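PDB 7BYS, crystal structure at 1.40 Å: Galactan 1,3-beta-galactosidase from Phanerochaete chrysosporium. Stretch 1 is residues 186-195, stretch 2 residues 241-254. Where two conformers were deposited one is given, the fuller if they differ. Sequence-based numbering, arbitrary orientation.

Stretch 1 186-195: LEAPGIVKHN
Stretch 2 (241-254) SQNAFDLPLGSNAI

Two nearly parallel strands, 189-194 and 242-249, meet here through side chains and bridging waters, with no direct backbone hydrogen bond between them. Their axes run 7° apart and approach to 6.0 Å; CA atoms pair Ala-188 with Asn-243 (5.5 Å), Gly-190 with Phe-245 (5.7 Å) and His-194 with Ser-251 (6.8 Å). The chain turns a corner at Ala-188, phi/psi 43/53.

Asn-243 (chi1 t, chi2 49°) is the polar centre of the contact: its ND2 donates to Ala-188 O at 3.0 Å (162°) and to Asp-246 OD2 at 3.1 Å (156°). Asp-246, chi1 m, brings OD2 to 3.3 Å from Gly-190 CA; an ideal CB on Gly-190 would sit 2.3 Å from that oxygen, so the absence of a side chain at Gly-190 leaves room for the Asp-246 carboxyl group. Gln-242 NE2, on an extended t,t chain, makes a weak bond to Glu-187 OE2 (3.4 Å, 131°).

Waters span the carbonyls: one donates to Pro-189 O (2.7 Å) and Ala-244 O (2.8 Å), another to Ile-191 O and Asp-246 O (2.7 Å each).

Val-192 (chi1 p) points toward stretch 2, placing CG2 3.8 Å from Pro-248 CD and 4.3 Å from Ala-253 CB. Beyond it, a type II' turn, Leu-249 to Asn-252, sets Ser-251 O at the His-194 ring edge, 2.9 Å from His-194 CE1.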

# COMPACT_ATOMS: atom_id res chain seq x y z
N LEU A 186 -15.65 1.71 -8.83
CA LEU A 186 -14.29 2.08 -8.49
C LEU A 186 -14.21 2.52 -7.04
O LEU A 186 -15.11 3.18 -6.52
CB LEU A 186 -13.78 3.22 -9.39
CG LEU A 186 -13.63 2.89 -10.88
CD1 LEU A 186 -13.37 4.15 -11.67
CD2 LEU A 186 -12.54 1.85 -11.12
N GLU A 187 -13.10 2.17 -6.39
CA GLU A 187 -12.85 2.68 -5.05
C GLU A 187 -11.35 2.93 -4.90
O GLU A 187 -10.60 2.96 -5.88
CB GLU A 187 -13.50 1.80 -3.98
CG GLU A 187 -12.92 0.41 -3.88
CD GLU A 187 -13.60 -0.42 -2.78
OE1 GLU A 187 -14.59 0.05 -2.19
OE2 GLU A 187 -13.12 -1.54 -2.51
N ALA A 188 -10.93 3.19 -3.66
CA ALA A 188 -9.54 3.50 -3.33
C ALA A 188 -8.89 4.48 -4.32
O ALA A 188 -7.82 4.20 -4.89
CB ALA A 188 -8.73 2.20 -3.24
N PRO A 189 -9.50 5.64 -4.56
CA PRO A 189 -8.98 6.54 -5.59
C PRO A 189 -7.81 7.38 -5.10
O PRO A 189 -7.64 7.64 -3.91
CB PRO A 189 -10.18 7.46 -5.87
CG PRO A 189 -10.88 7.54 -4.54
CD PRO A 189 -10.76 6.14 -3.98
N GLY A 190 -7.03 7.84 -6.08
CA GLY A 190 -6.14 8.98 -5.89
C GLY A 190 -5.85 9.60 -7.23
O GLY A 190 -5.93 8.93 -8.26
N ILE A 191 -5.52 10.90 -7.23
CA ILE A 191 -5.12 11.59 -8.45
C ILE A 191 -3.75 12.22 -8.27
O ILE A 191 -3.46 12.83 -7.23
CB ILE A 191 -6.15 12.64 -8.95
CG1 ILE A 191 -7.37 11.92 -9.55
CG2 ILE A 191 -5.50 13.63 -9.94
CD1 ILE A 191 -8.56 12.85 -9.86
N VAL A 192 -2.91 12.06 -9.28
CA VAL A 192 -1.62 12.73 -9.33
C VAL A 192 -1.49 13.41 -10.69
O VAL A 192 -1.91 12.86 -11.71
CB VAL A 192 -0.47 11.74 -9.04
CG1 VAL A 192 -0.40 10.67 -10.11
CG2 VAL A 192 0.85 12.49 -8.91
N LYS A 193 -0.94 14.62 -10.69
CA LYS A 193 -0.70 15.30 -11.95
C LYS A 193 0.62 14.86 -12.54
O LYS A 193 1.57 14.49 -11.84
CB LYS A 193 -0.66 16.81 -11.76
CG LYS A 193 -2.00 17.38 -11.44
CD LYS A 193 -1.96 18.90 -11.53
CE LYS A 193 -2.24 19.38 -12.94
NZ LYS A 193 -2.66 20.81 -12.97
N HIS A 194 0.68 14.90 -13.87
CA HIS A 194 1.90 14.58 -14.59
C HIS A 194 1.86 15.38 -15.88
O HIS A 194 0.97 15.17 -16.70
CB HIS A 194 1.96 13.08 -14.89
CG HIS A 194 3.04 12.70 -15.85
ND1 HIS A 194 4.36 12.57 -15.48
CD2 HIS A 194 2.99 12.42 -17.18
CE1 HIS A 194 5.08 12.23 -16.53
NE2 HIS A 194 4.27 12.13 -17.58
N ASN A 195 2.81 16.30 -16.03
CA ASN A 195 2.93 17.16 -17.21
C ASN A 195 1.61 17.83 -17.56
O ASN A 195 1.18 17.87 -18.72
CB ASN A 195 3.49 16.37 -18.41
CG ASN A 195 4.93 15.94 -18.20
OD1 ASN A 195 5.67 16.57 -17.46
ND2 ASN A 195 5.32 14.87 -18.88
N SER A 241 -2.09 -5.67 -3.38
CA SER A 241 -2.23 -4.39 -2.69
C SER A 241 -3.46 -3.68 -3.23
O SER A 241 -4.11 -4.12 -4.18
CB SER A 241 -0.96 -3.54 -2.84
OG SER A 241 -0.89 -2.95 -4.13
N GLN A 242 -3.77 -2.55 -2.59
CA GLN A 242 -4.87 -1.68 -2.98
C GLN A 242 -4.40 -0.24 -2.82
O GLN A 242 -3.80 0.11 -1.80
CB GLN A 242 -6.10 -1.90 -2.10
CG GLN A 242 -7.31 -1.10 -2.57
CD GLN A 242 -8.51 -1.29 -1.68
OE1 GLN A 242 -8.39 -1.53 -0.48
NE2 GLN A 242 -9.70 -1.19 -2.28
N ASN A 243 -4.67 0.58 -3.84
CA ASN A 243 -4.23 1.97 -3.84
C ASN A 243 -4.63 2.69 -2.56
O ASN A 243 -5.73 2.47 -2.03
CB ASN A 243 -4.86 2.68 -5.03
CG ASN A 243 -4.22 4.02 -5.31
OD1 ASN A 243 -3.00 4.12 -5.38
ND2 ASN A 243 -5.04 5.05 -5.47
N ALA A 244 -3.74 3.57 -2.10
CA ALA A 244 -4.02 4.44 -0.95
C ALA A 244 -3.67 5.89 -1.28
O ALA A 244 -4.48 6.80 -1.02
CB ALA A 244 -3.24 4.01 0.29
N PHE A 245 -2.50 6.14 -1.87
CA PHE A 245 -2.08 7.50 -2.17
C PHE A 245 -1.07 7.46 -3.30
O PHE A 245 -0.24 6.55 -3.36
CB PHE A 245 -1.47 8.20 -0.94
CG PHE A 245 -1.51 9.71 -1.05
CD1 PHE A 245 -2.65 10.42 -0.67
CD2 PHE A 245 -0.43 10.40 -1.58
CE1 PHE A 245 -2.70 11.80 -0.80
CE2 PHE A 245 -0.48 11.79 -1.71
CZ PHE A 245 -1.61 12.48 -1.32
N ASP A 246 -1.13 8.46 -4.17
CA ASP A 246 -0.26 8.51 -5.35
C ASP A 246 0.49 9.83 -5.29
O ASP A 246 -0.09 10.89 -5.54
CB ASP A 246 -1.12 8.34 -6.59
CG ASP A 246 -2.04 7.16 -6.46
OD1 ASP A 246 -1.49 6.03 -6.32
OD2 ASP A 246 -3.27 7.36 -6.42
N LEU A 247 1.77 9.76 -4.90
CA LEU A 247 2.54 10.96 -4.59
C LEU A 247 3.37 11.36 -5.80
O LEU A 247 4.06 10.52 -6.37
CB LEU A 247 3.48 10.67 -3.42
CG LEU A 247 4.20 11.90 -2.89
CD1 LEU A 247 3.26 12.78 -2.09
CD2 LEU A 247 5.40 11.49 -2.03
N PRO A 248 3.37 12.63 -6.23
CA PRO A 248 4.26 13.01 -7.33
C PRO A 248 5.72 12.87 -6.93
O PRO A 248 6.09 13.05 -5.77
CB PRO A 248 3.89 14.48 -7.60
CG PRO A 248 3.10 14.92 -6.45
CD PRO A 248 2.51 13.73 -5.77
N LEU A 249 6.55 12.50 -7.90
CA LEU A 249 7.99 12.30 -7.66
C LEU A 249 8.71 12.64 -8.97
O LEU A 249 8.87 11.77 -9.83
CB LEU A 249 8.30 10.88 -7.21
CG LEU A 249 9.79 10.58 -6.96
CD1 LEU A 249 10.23 11.19 -5.66
CD2 LEU A 249 10.07 9.09 -6.98
N GLY A 250 9.11 13.91 -9.12
CA GLY A 250 9.77 14.31 -10.36
C GLY A 250 8.85 14.10 -11.54
O GLY A 250 7.67 14.46 -11.50
N SER A 251 9.37 13.49 -12.60
CA SER A 251 8.55 13.18 -13.75
C SER A 251 7.77 11.89 -13.59
O SER A 251 7.10 11.46 -14.53
CB SER A 251 9.39 13.13 -15.03
OG SER A 251 10.46 12.23 -14.88
N ASN A 252 7.82 11.28 -12.41
CA ASN A 252 7.07 10.06 -12.12
C ASN A 252 6.23 10.25 -10.86
O ASN A 252 5.78 11.35 -10.56
CB ASN A 252 8.02 8.87 -12.04
CG ASN A 252 8.85 8.70 -13.32
OD1 ASN A 252 8.32 8.34 -14.37
ND2 ASN A 252 10.15 8.98 -13.23
N ALA A 253 6.00 9.17 -10.13
CA ALA A 253 5.19 9.22 -8.92
C ALA A 253 5.54 7.99 -8.09
O ALA A 253 6.29 7.11 -8.52
CB ALA A 253 3.70 9.23 -9.27
N ILE A 254 4.99 7.95 -6.88
CA ILE A 254 5.08 6.77 -6.02
C ILE A 254 3.68 6.23 -5.82
O ILE A 254 2.78 6.96 -5.37
CB ILE A 254 5.71 7.10 -4.67
CG1 ILE A 254 7.11 7.69 -4.87
CG2 ILE A 254 5.75 5.84 -3.80
CD1 ILE A 254 7.73 8.18 -3.60
O HOH W 1 -5.56 8.84 -2.59
O HOH W 2 -1.72 13.01 -5.16
O HOH W 3 4.95 13.16 -12.62